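Local atomic coordinates of suppressor of fused homolog (Drosophila melanogaster, PDB entry 6LPH), a protein that probably binds and sequesters RNA polymerase II-specific transcription factors, this chain being the N-terminal part of the longer protein. Residues His71-Ser76 against Glu103-Leu108; Thr96-Gly101 against Ile184-Gly189; Asp154-Arg159 against Gln171-Ala176. All blocks are in the same frame, centred on the assembly; numbering follows the deposited sequence.

Contact 1 (His71-Ser76 against Glu103-Leu108); sequences HWHYIS and ELTFRL
Arg107 reaches from its strand to two histidines of the antiparallel neighbour and holds each differently. Its NH1 donates to His71 NE2 at 2.9 Å, lying in the imidazole plane, with ring and guanidinium planes 78° apart. Against His73 the same guanidinium lies flat, a stack with centres 3.6 Å apart, while CD1 of Ile75 covers the opposite ring face. An arm extended from CG to NE, with CD anti to CA (chi2 -179°), is long enough to serve both rings. The other tight spot is Ser76, whose OG accepts from Leu104 N at 2.9 Å and donates to Glu103 OE1 at 2.7 Å; Glu103 OE2 bonds to Ser80 OG. Serine suits this place because its hydroxyl joins the ladder of main-chain bonds between the strands, such as Tyr74 N to Phe106 O at 2.9 Å.

The contact is buried throughout, so its looser side is not a solvent side but the apolar face of the sheet. There Tyr74 and Phe106 lie side by side, CD1 of the former 4.0 Å from CD2 of the latter, and Trp72 CD1 stays 4.4 Å from Leu108 CD2. Helix 131-146 lies over this face, and Tyr74 OH bonds to Pro129 O, just ahead of that helix in the sequence.

An alanine in place of Arg107 would probably leave His71 NE2 without its donor, one face of His73 without its stack and Asp178 without its salt-bridge mate. Since His71 NE2 accepts while ND1 bonds to Pro69 O, that ring is probably neutral, and Arg107 is charge-paired with Asp178.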
loop_
_atom_site.group_PDB
_atom_site.type_symbol
_atom_site.label_atom_id
_atom_site.label_comp_id
_atom_site.label_asym_id
_atom_site.label_seq_id
_atom_site.Cartn_x
_atom_site.Cartn_y
_atom_site.Cartn_z
ATOM N N HIS A 71 3.507 -12.863 -0.403
ATOM C CA HIS A 71 2.519 -11.808 -0.311
ATOM C C HIS A 71 2.393 -11.042 -1.601
ATOM O O HIS A 71 3.188 -11.224 -2.545
ATOM C CB HIS A 71 2.834 -10.890 0.869
ATOM C CG HIS A 71 4.125 -10.086 0.724
ATOM N ND1 HIS A 71 5.338 -10.553 1.133
ATOM C CD2 HIS A 71 4.338 -8.790 0.281
ATOM C CE1 HIS A 71 6.278 -9.612 0.923
ATOM N NE2 HIS A 71 5.670 -8.537 0.382
ATOM N N TRP A 72 1.365 -10.195 -1.641
ATOM C CA TRP A 72 1.131 -9.272 -2.729
ATOM C C TRP A 72 1.654 -7.907 -2.343
ATOM O O TRP A 72 1.399 -7.455 -1.225
ATOM C CB TRP A 72 -0.360 -9.176 -2.937
ATOM C CG TRP A 72 -1.044 -10.495 -3.226
ATOM C CD1 TRP A 72 -2.001 -11.155 -2.450
ATOM C CD2 TRP A 72 -0.869 -11.326 -4.400
ATOM N NE1 TRP A 72 -2.430 -12.322 -3.074
ATOM C CE2 TRP A 72 -1.783 -12.482 -4.239
ATOM C CE3 TRP A 72 -0.087 -11.249 -5.531
ATOM C CZ2 TRP A 72 -1.860 -13.485 -5.182
ATOM C CZ3 TRP A 72 -0.180 -12.288 -6.477
ATOM C CH2 TRP A 72 -1.049 -13.356 -6.307
ATOM N N HIS A 73 2.383 -7.230 -3.238
ATOM C CA HIS A 73 3.013 -5.911 -2.919
ATOM C C HIS A 73 2.411 -4.859 -3.852
ATOM O O HIS A 73 2.473 -5.006 -5.098
ATOM C CB HIS A 73 4.506 -6.033 -3.112
ATOM C CG HIS A 73 5.320 -4.824 -2.692
ATOM N ND1 HIS A 73 6.595 -4.647 -3.122
ATOM C CD2 HIS A 73 5.036 -3.740 -1.860
ATOM C CE1 HIS A 73 7.116 -3.515 -2.594
ATOM N NE2 HIS A 73 6.182 -2.960 -1.803
ATOM N N TYR A 74 1.767 -3.851 -3.265
ATOM C CA TYR A 74 1.092 -2.802 -4.027
ATOM C C TYR A 74 1.888 -1.506 -3.953
ATOM O O TYR A 74 2.360 -1.161 -2.875
ATOM C CB TYR A 74 -0.273 -2.533 -3.405
ATOM C CG TYR A 74 -1.138 -3.785 -3.465
ATOM C CD1 TYR A 74 -1.015 -4.788 -2.505
ATOM C CD2 TYR A 74 -2.019 -3.979 -4.520
ATOM C CE1 TYR A 74 -1.844 -5.955 -2.560
ATOM C CE2 TYR A 74 -2.863 -5.135 -4.576
ATOM C CZ TYR A 74 -2.726 -6.121 -3.594
ATOM O OH TYR A 74 -3.487 -7.275 -3.642
ATOM N N ILE A 75 2.029 -0.801 -5.084
ATOM C CA ILE A 75 2.779 0.514 -5.106
ATOM C C ILE A 75 1.978 1.560 -5.879
ATOM O O ILE A 75 1.576 1.301 -7.018
ATOM C CB ILE A 75 4.211 0.396 -5.667
ATOM C CG1 ILE A 75 5.002 -0.683 -4.928
ATOM C CG2 ILE A 75 4.959 1.760 -5.545
ATOM C CD1 ILE A 75 5.033 -2.002 -5.654
ATOM N N SER A 76 1.713 2.723 -5.256
ATOM C CA SER A 76 0.893 3.776 -5.887
ATOM C C SER A 76 1.730 4.724 -6.720
ATOM O O SER A 76 2.948 4.886 -6.482
ATOM C CB SER A 76 0.165 4.626 -4.816
ATOM O OG SER A 76 1.071 5.560 -4.178
ATOM N N GLU A 103 5.084 7.929 -1.978
ATOM C CA GLU A 103 4.015 7.093 -2.520
ATOM C C GLU A 103 3.666 6.064 -1.472
ATOM O O GLU A 103 4.453 5.806 -0.552
ATOM C CB GLU A 103 4.384 6.396 -3.858
ATOM C CG GLU A 103 4.628 7.380 -5.036
ATOM C CD GLU A 103 3.374 8.040 -5.598
ATOM O OE1 GLU A 103 2.210 7.751 -5.150
ATOM O OE2 GLU A 103 3.551 8.839 -6.551
ATOM N N LEU A 104 2.466 5.487 -1.619
ATOM C CA LEU A 104 1.997 4.468 -0.715
ATOM C C LEU A 104 2.383 3.065 -1.194
ATOM O O LEU A 104 2.301 2.769 -2.407
ATOM C CB LEU A 104 0.472 4.513 -0.645
ATOM C CG LEU A 104 -0.092 5.833 -0.067
ATOM C CD1 LEU A 104 -1.605 5.888 -0.233
ATOM C CD2 LEU A 104 0.295 5.988 1.408
ATOM N N THR A 105 2.801 2.212 -0.255
ATOM C CA THR A 105 2.908 0.783 -0.533
ATOM C C THR A 105 2.085 -0.055 0.469
ATOM O O THR A 105 1.672 0.444 1.530
ATOM C CB THR A 105 4.359 0.270 -0.621
ATOM O OG1 THR A 105 4.889 0.096 0.690
ATOM C CG2 THR A 105 5.287 1.268 -1.412
ATOM N N PHE A 106 1.842 -1.315 0.127
ATOM C CA PHE A 106 1.077 -2.176 1.033
ATOM C C PHE A 106 1.510 -3.617 0.755
ATOM O O PHE A 106 1.771 -3.976 -0.400
ATOM C CB PHE A 106 -0.407 -1.951 0.785
ATOM C CG PHE A 106 -1.344 -2.800 1.646
ATOM C CD1 PHE A 106 -1.309 -2.725 3.053
ATOM C CD2 PHE A 106 -2.302 -3.608 1.047
ATOM C CE1 PHE A 106 -2.189 -3.450 3.849
ATOM C CE2 PHE A 106 -3.226 -4.341 1.845
ATOM C CZ PHE A 106 -3.149 -4.273 3.243
ATOM N N ARG A 107 1.691 -4.395 1.818
ATOM C CA ARG A 107 2.061 -5.816 1.670
ATOM C C ARG A 107 0.955 -6.678 2.238
ATOM O O ARG A 107 0.609 -6.595 3.435
ATOM C CB ARG A 107 3.385 -6.128 2.329
ATOM C CG ARG A 107 4.553 -5.358 1.650
ATOM C CD ARG A 107 5.882 -5.682 2.288
ATOM N NE ARG A 107 6.948 -4.837 1.731
ATOM C CZ ARG A 107 7.615 -5.111 0.603
ATOM N NH1 ARG A 107 7.355 -6.252 -0.083
ATOM N NH2 ARG A 107 8.582 -4.286 0.175
ATOM N N LEU A 108 0.399 -7.509 1.387
ATOM C CA LEU A 108 -0.794 -8.270 1.794
ATOM C C LEU A 108 -0.562 -9.795 1.760
ATOM O O LEU A 108 -0.299 -10.369 0.701
ATOM C CB LEU A 108 -1.972 -7.855 0.929
ATOM C CG LEU A 108 -3.246 -8.727 1.086
ATOM C CD1 LEU A 108 -3.836 -8.584 2.479
ATOM C CD2 LEU A 108 -4.270 -8.346 0.010
#

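Contact 2 (Thr96-Gly101 against Ile184-Gly189); sequences TRSGMG and IDTPTG
Ser98 and Thr188 bring two tight turns together: Thr186-Gly189 is the type I turn of the beta hairpin between strands 172-186 and 189-199, and Ser98-Gly101 is a type II' turn where the chain turns a corner. Their hydroxyls approach closely, Ser98 OG lying 2.9 Å from Thr188 OG1. The serine hydroxyl is sent there by a first torsion that sets OG anti to the backbone N (chi1 176°). Beside this pair the backbone of Gly189 lies against residues 96-98, its CA 3.3 Å from Thr96 O and its carbonyl carbon 3.6 Å from Ser98 CB. Glycine is the residue for this spot, because a CB would run into Thr96 O, Arg97 C and Ser98 N.

One shell out, a water bonds to Ser98 OG at 2.8 Å and donates to Thr186 OG1, and so links the two turns. Asp81 adds a main-chain clamp, its N bonded to Ser98 OG and its O to Thr188 OG1. Threonine at 186 also braces its own hairpin, OG1 donating to Gly189 O at 2.8 Å.

Farther back, the corner that presents Ser98 is closed by Gly101 N bonding to Ser98 O at 2.7 Å. Glycine suits position 99, where phi is positive (60°), and at 101 a CB would strike Arg97 CD. Arg97 turns away from the hairpin and folds over its own corner: NH2 donates to Gly99 O at 3.0 Å, with that oxygen 26° out of the guanidinium plane.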
loop_
_atom_site.group_PDB
_atom_site.type_symbol
_atom_site.label_atom_id
_atom_site.label_comp_id
_atom_site.label_asym_id
_atom_site.label_seq_id
_atom_site.Cartn_x
_atom_site.Cartn_y
_atom_site.Cartn_z
ATOM N N THR A 96 12.318 20.376 -1.902
ATOM C CA THR A 96 13.089 19.213 -2.343
ATOM C C THR A 96 12.209 17.963 -2.636
ATOM O O THR A 96 12.611 17.076 -3.383
ATOM C CB THR A 96 14.183 18.903 -1.299
ATOM O OG1 THR A 96 15.134 19.983 -1.272
ATOM C CG2 THR A 96 14.906 17.675 -1.663
ATOM N N ARG A 97 11.021 17.919 -2.053
ATOM C CA ARG A 97 10.082 16.791 -2.246
ATOM C C ARG A 97 9.473 16.706 -3.658
ATOM O O ARG A 97 9.265 17.727 -4.321
ATOM C CB ARG A 97 8.925 16.921 -1.265
ATOM C CG ARG A 97 9.306 16.921 0.200
ATOM C CD ARG A 97 8.068 16.813 1.067
ATOM N NE ARG A 97 6.900 17.293 0.347
ATOM C CZ ARG A 97 6.409 18.524 0.432
ATOM N NH1 ARG A 97 6.979 19.432 1.233
ATOM N NH2 ARG A 97 5.338 18.841 -0.296
ATOM N N SER A 98 9.123 15.496 -4.094
ATOM C CA SER A 98 8.398 15.338 -5.350
ATOM C C SER A 98 6.911 15.288 -4.983
ATOM O O SER A 98 6.485 14.329 -4.355
ATOM C CB SER A 98 8.814 14.024 -6.040
ATOM O OG SER A 98 8.053 13.796 -7.211
ATOM N N GLY A 99 6.138 16.317 -5.333
ATOM C CA GLY A 99 4.708 16.362 -4.975
ATOM C C GLY A 99 4.589 16.323 -3.469
ATOM O O GLY A 99 5.283 17.081 -2.783
ATOM N N MET A 100 3.744 15.427 -2.953
ATOM C CA MET A 100 3.673 15.237 -1.499
ATOM C C MET A 100 4.926 14.577 -0.906
ATOM O O MET A 100 5.105 14.583 0.304
ATOM C CB MET A 100 2.388 14.493 -1.079
ATOM C CG MET A 100 1.134 15.269 -1.463
ATOM S SD MET A 100 -0.307 14.776 -0.494
ATOM C CE MET A 100 -0.078 15.784 0.984
ATOM N N GLY A 101 5.798 14.030 -1.747
ATOM C CA GLY A 101 7.114 13.565 -1.283
ATOM C C GLY A 101 7.137 12.089 -0.910
ATOM O O GLY A 101 8.131 11.582 -0.348
ATOM N N ILE A 184 13.934 7.350 -2.467
ATOM C CA ILE A 184 14.761 7.612 -3.644
ATOM C C ILE A 184 14.699 9.082 -4.063
ATOM O O ILE A 184 13.752 9.815 -3.702
ATOM C CB ILE A 184 14.348 6.760 -4.862
ATOM C CG1 ILE A 184 12.957 7.192 -5.391
ATOM C CG2 ILE A 184 14.352 5.255 -4.528
ATOM C CD1 ILE A 184 12.515 6.433 -6.637
ATOM N N ASP A 185 15.695 9.494 -4.843
ATOM C CA ASP A 185 15.697 10.807 -5.453
ATOM C C ASP A 185 15.196 10.572 -6.867
ATOM O O ASP A 185 15.404 9.486 -7.429
ATOM C CB ASP A 185 17.122 11.370 -5.506
ATOM C CG ASP A 185 17.160 12.844 -5.892
ATOM O OD1 ASP A 185 16.117 13.520 -5.770
ATOM O OD2 ASP A 185 18.237 13.343 -6.305
ATOM N N THR A 186 14.514 11.561 -7.438
ATOM C CA THR A 186 14.043 11.456 -8.818
ATOM C C THR A 186 14.237 12.789 -9.486
ATOM O O THR A 186 14.504 13.771 -8.797
ATOM C CB THR A 186 12.532 11.069 -8.910
ATOM O OG1 THR A 186 11.704 12.225 -8.709
ATOM C CG2 THR A 186 12.150 9.964 -7.897
ATOM N N PRO A 187 14.133 12.834 -10.836
ATOM C CA PRO A 187 14.202 14.129 -11.504
ATOM C C PRO A 187 13.227 15.151 -10.930
ATOM O O PRO A 187 13.549 16.344 -10.931
ATOM C CB PRO A 187 13.844 13.795 -12.948
ATOM C CG PRO A 187 14.321 12.387 -13.125
ATOM C CD PRO A 187 14.180 11.718 -11.796
ATOM N N THR A 188 12.057 14.711 -10.438
ATOM C CA THR A 188 11.099 15.687 -9.878
ATOM C C THR A 188 11.191 15.854 -8.347
ATOM O O THR A 188 10.371 16.537 -7.752
ATOM C CB THR A 188 9.631 15.423 -10.295
ATOM O OG1 THR A 188 9.239 14.115 -9.861
ATOM C CG2 THR A 188 9.446 15.548 -11.828
ATOM N N GLY A 189 12.184 15.255 -7.702
ATOM C CA GLY A 189 12.285 15.416 -6.260
ATOM C C GLY A 189 12.381 14.107 -5.524
ATOM O O GLY A 189 12.456 13.053 -6.145
HETATM O O HOH W 1 9.044 11.544 -8.482
#

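Contact 3 (Asp154-Arg159 against Gln171-Ala176)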
loop_
_atom_site.group_PDB
_atom_site.type_symbol
_atom_site.label_atom_id
_atom_site.label_comp_id
_atom_site.label_asym_id
_atom_site.label_seq_id
_atom_site.Cartn_x
_atom_site.Cartn_y
_atom_site.Cartn_z
ATOM N N ASP A 154 3.854 7.256 11.744
ATOM C CA ASP A 154 2.519 7.862 11.830
ATOM C C ASP A 154 1.472 6.767 11.969
ATOM O O ASP A 154 1.721 5.576 11.633
ATOM C CB ASP A 154 2.164 8.715 10.587
ATOM C CG ASP A 154 2.842 10.080 10.578
ATOM O OD1 ASP A 154 2.732 10.809 9.555
ATOM O OD2 ASP A 154 3.499 10.431 11.576
ATOM N N ASN A 155 0.307 7.162 12.458
ATOM C CA ASN A 155 -0.836 6.245 12.471
ATOM C C ASN A 155 -1.978 6.901 11.710
ATOM O O ASN A 155 -2.052 8.122 11.634
ATOM C CB ASN A 155 -1.251 5.895 13.921
ATOM C CG ASN A 155 -1.746 7.103 14.719
ATOM O OD1 ASN A 155 -0.981 7.768 15.448
ATOM N ND2 ASN A 155 -3.023 7.392 14.593
ATOM N N ILE A 156 -2.881 6.093 11.173
ATOM C CA ILE A 156 -4.063 6.626 10.543
ATOM C C ILE A 156 -5.265 5.937 11.203
ATOM O O ILE A 156 -5.458 4.723 11.012
ATOM C CB ILE A 156 -4.091 6.395 9.015
ATOM C CG1 ILE A 156 -2.800 6.920 8.357
ATOM C CG2 ILE A 156 -5.368 7.024 8.438
ATOM C CD1 ILE A 156 -2.607 6.558 6.885
ATOM N N PRO A 157 -6.059 6.699 11.980
ATOM C CA PRO A 157 -7.211 6.089 12.658
ATOM C C PRO A 157 -8.364 5.948 11.673
ATOM O O PRO A 157 -9.347 6.704 11.730
ATOM C CB PRO A 157 -7.544 7.076 13.778
ATOM C CG PRO A 157 -7.010 8.395 13.327
ATOM C CD PRO A 157 -5.881 8.123 12.345
ATOM N N TRP A 158 -8.198 4.969 10.778
ATOM C CA TRP A 158 -9.122 4.656 9.681
ATOM C C TRP A 158 -10.480 4.231 10.156
ATOM O O TRP A 158 -11.511 4.569 9.548
ATOM C CB TRP A 158 -8.508 3.538 8.849
ATOM C CG TRP A 158 -8.983 3.507 7.421
ATOM C CD1 TRP A 158 -9.610 2.456 6.763
ATOM C CD2 TRP A 158 -8.852 4.560 6.415
ATOM N NE1 TRP A 158 -9.856 2.771 5.454
ATOM C CE2 TRP A 158 -9.449 4.021 5.178
ATOM C CE3 TRP A 158 -8.319 5.855 6.404
ATOM C CZ2 TRP A 158 -9.511 4.766 3.996
ATOM C CZ3 TRP A 158 -8.386 6.594 5.204
ATOM C CH2 TRP A 158 -8.960 6.062 4.034
ATOM N N ARG A 159 -10.489 3.483 11.253
ATOM C CA ARG A 159 -11.731 3.013 11.904
ATOM C C ARG A 159 -12.671 2.201 11.020
ATOM O O ARG A 159 -13.881 2.349 11.124
ATOM C CB ARG A 159 -12.532 4.181 12.549
ATOM C CG ARG A 159 -11.742 5.001 13.559
ATOM C CD ARG A 159 -11.261 4.145 14.715
ATOM N NE ARG A 159 -10.691 4.973 15.757
ATOM C CZ ARG A 159 -10.091 4.518 16.853
ATOM N NH1 ARG A 159 -9.927 3.205 17.054
ATOM N NH2 ARG A 159 -9.600 5.391 17.724
ATOM N N GLN A 171 -8.498 -2.628 11.297
ATOM C CA GLN A 171 -9.341 -1.449 11.003
ATOM C C GLN A 171 -8.598 -0.139 10.973
ATOM O O GLN A 171 -9.237 0.910 10.833
ATOM C CB GLN A 171 -10.327 -1.145 12.132
ATOM C CG GLN A 171 -10.874 -2.282 12.914
ATOM C CD GLN A 171 -11.925 -2.899 12.117
ATOM O OE1 GLN A 171 -11.626 -3.404 11.057
ATOM N NE2 GLN A 171 -13.174 -2.818 12.569
ATOM N N ASN A 172 -7.291 -0.174 11.187
ATOM C CA ASN A 172 -6.497 1.046 11.321
ATOM C C ASN A 172 -5.141 0.777 10.747
ATOM O O ASN A 172 -4.825 -0.384 10.399
ATOM C CB ASN A 172 -6.395 1.450 12.813
ATOM C CG ASN A 172 -7.758 1.771 13.430
ATOM O OD1 ASN A 172 -8.318 0.963 14.186
ATOM N ND2 ASN A 172 -8.297 2.917 13.110
ATOM N N LEU A 173 -4.334 1.839 10.605
ATOM C CA LEU A 173 -3.102 1.740 9.851
ATOM C C LEU A 173 -1.978 2.365 10.600
ATOM O O LEU A 173 -2.181 3.369 11.273
ATOM C CB LEU A 173 -3.215 2.512 8.516
ATOM C CG LEU A 173 -4.393 2.002 7.678
ATOM C CD1 LEU A 173 -4.784 3.018 6.628
ATOM C CD2 LEU A 173 -4.024 0.639 7.091
ATOM N N LEU A 174 -0.786 1.781 10.487
ATOM C CA LEU A 174 0.461 2.506 10.858
ATOM C C LEU A 174 1.244 2.671 9.603
ATOM O O LEU A 174 0.983 1.960 8.638
ATOM C CB LEU A 174 1.329 1.764 11.905
ATOM C CG LEU A 174 0.632 1.415 13.222
ATOM C CD1 LEU A 174 1.590 0.751 14.236
ATOM C CD2 LEU A 174 0.010 2.689 13.786
ATOM N N VAL A 175 2.215 3.602 9.626
ATOM C CA VAL A 175 3.054 3.913 8.468
ATOM C C VAL A 175 4.519 3.569 8.752
ATOM O O VAL A 175 5.106 4.036 9.725
ATOM C CB VAL A 175 2.941 5.397 8.042
ATOM C CG1 VAL A 175 3.802 5.683 6.798
ATOM C CG2 VAL A 175 1.482 5.756 7.776
ATOM N N ALA A 176 5.080 2.704 7.908
ATOM C CA ALA A 176 6.472 2.279 8.033
ATOM C C ALA A 176 7.212 2.613 6.753
ATOM O O ALA A 176 6.581 2.898 5.722
ATOM C CB ALA A 176 6.547 0.769 8.318
#
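The backbones of Asn155-Ile156 and Leu173-Leu174 pair antiparallel, Ile156 N giving to Leu173 O at 2.8 Å and Leu173 N returning to Ile156 O at 3.1 Å, with Val175 N to Asp154 O continuing the ladder. The pairing is short because Pro157 centres an inverse gamma turn, in which Trp158 N also makes a weak bond to Ile156 O. Proline fits a turn at the end of a strand, having no N-H to offer the sheet.

On one face Ile156 crosses Leu173, the two CB atoms 4.0 Å apart, and both branched side chains pack on that face of the sheet. Leu173 CD1 then reaches Trp158, lying 4.1 Å above one face of the indole and offset toward its rim. In the tryptophan CG stands roughly anti to the backbone N (chi1 -155°). Ile156 CD1 meets Val175 CG2 more loosely, at 4.3 Å. On the opposite face the packing is closer: Leu174 CD2 comes within 3.4 Å of Asn155 CB, while the amide of Asn155 leads away from the neighbouring strand.

Strand 155-156 forms an outer edge of the sheet, and strand 172-186 bonds on its other side to strand 189-199. Helix 131-146 covers the face of Leu173 and Trp158 through Ile139, whereas Leu204 of helix 201-219 touches Asn155 on the other.

How the contacts relate
All three contacts belong to one mixed sheet. Contact 1 pairs strands 71-77 and 97-109 near the middle of the chain, its centre about 5 Å from the chain's own. Contact 2 gathers the start of strand 97-109 and the far end of strand 172-186, about 19 Å away between centres. Contact 3 adds the edge strand to the beginning of strand 172-186; its centre lies about 24 Å from that of contact 2, inside whose sequence loop it is nested. Contacts 1 and 3 stay about 6 Å apart at their nearest atoms. Strand 172-186 nevertheless ties the set together, since its Asp178 bonds to Arg107 of contact 1.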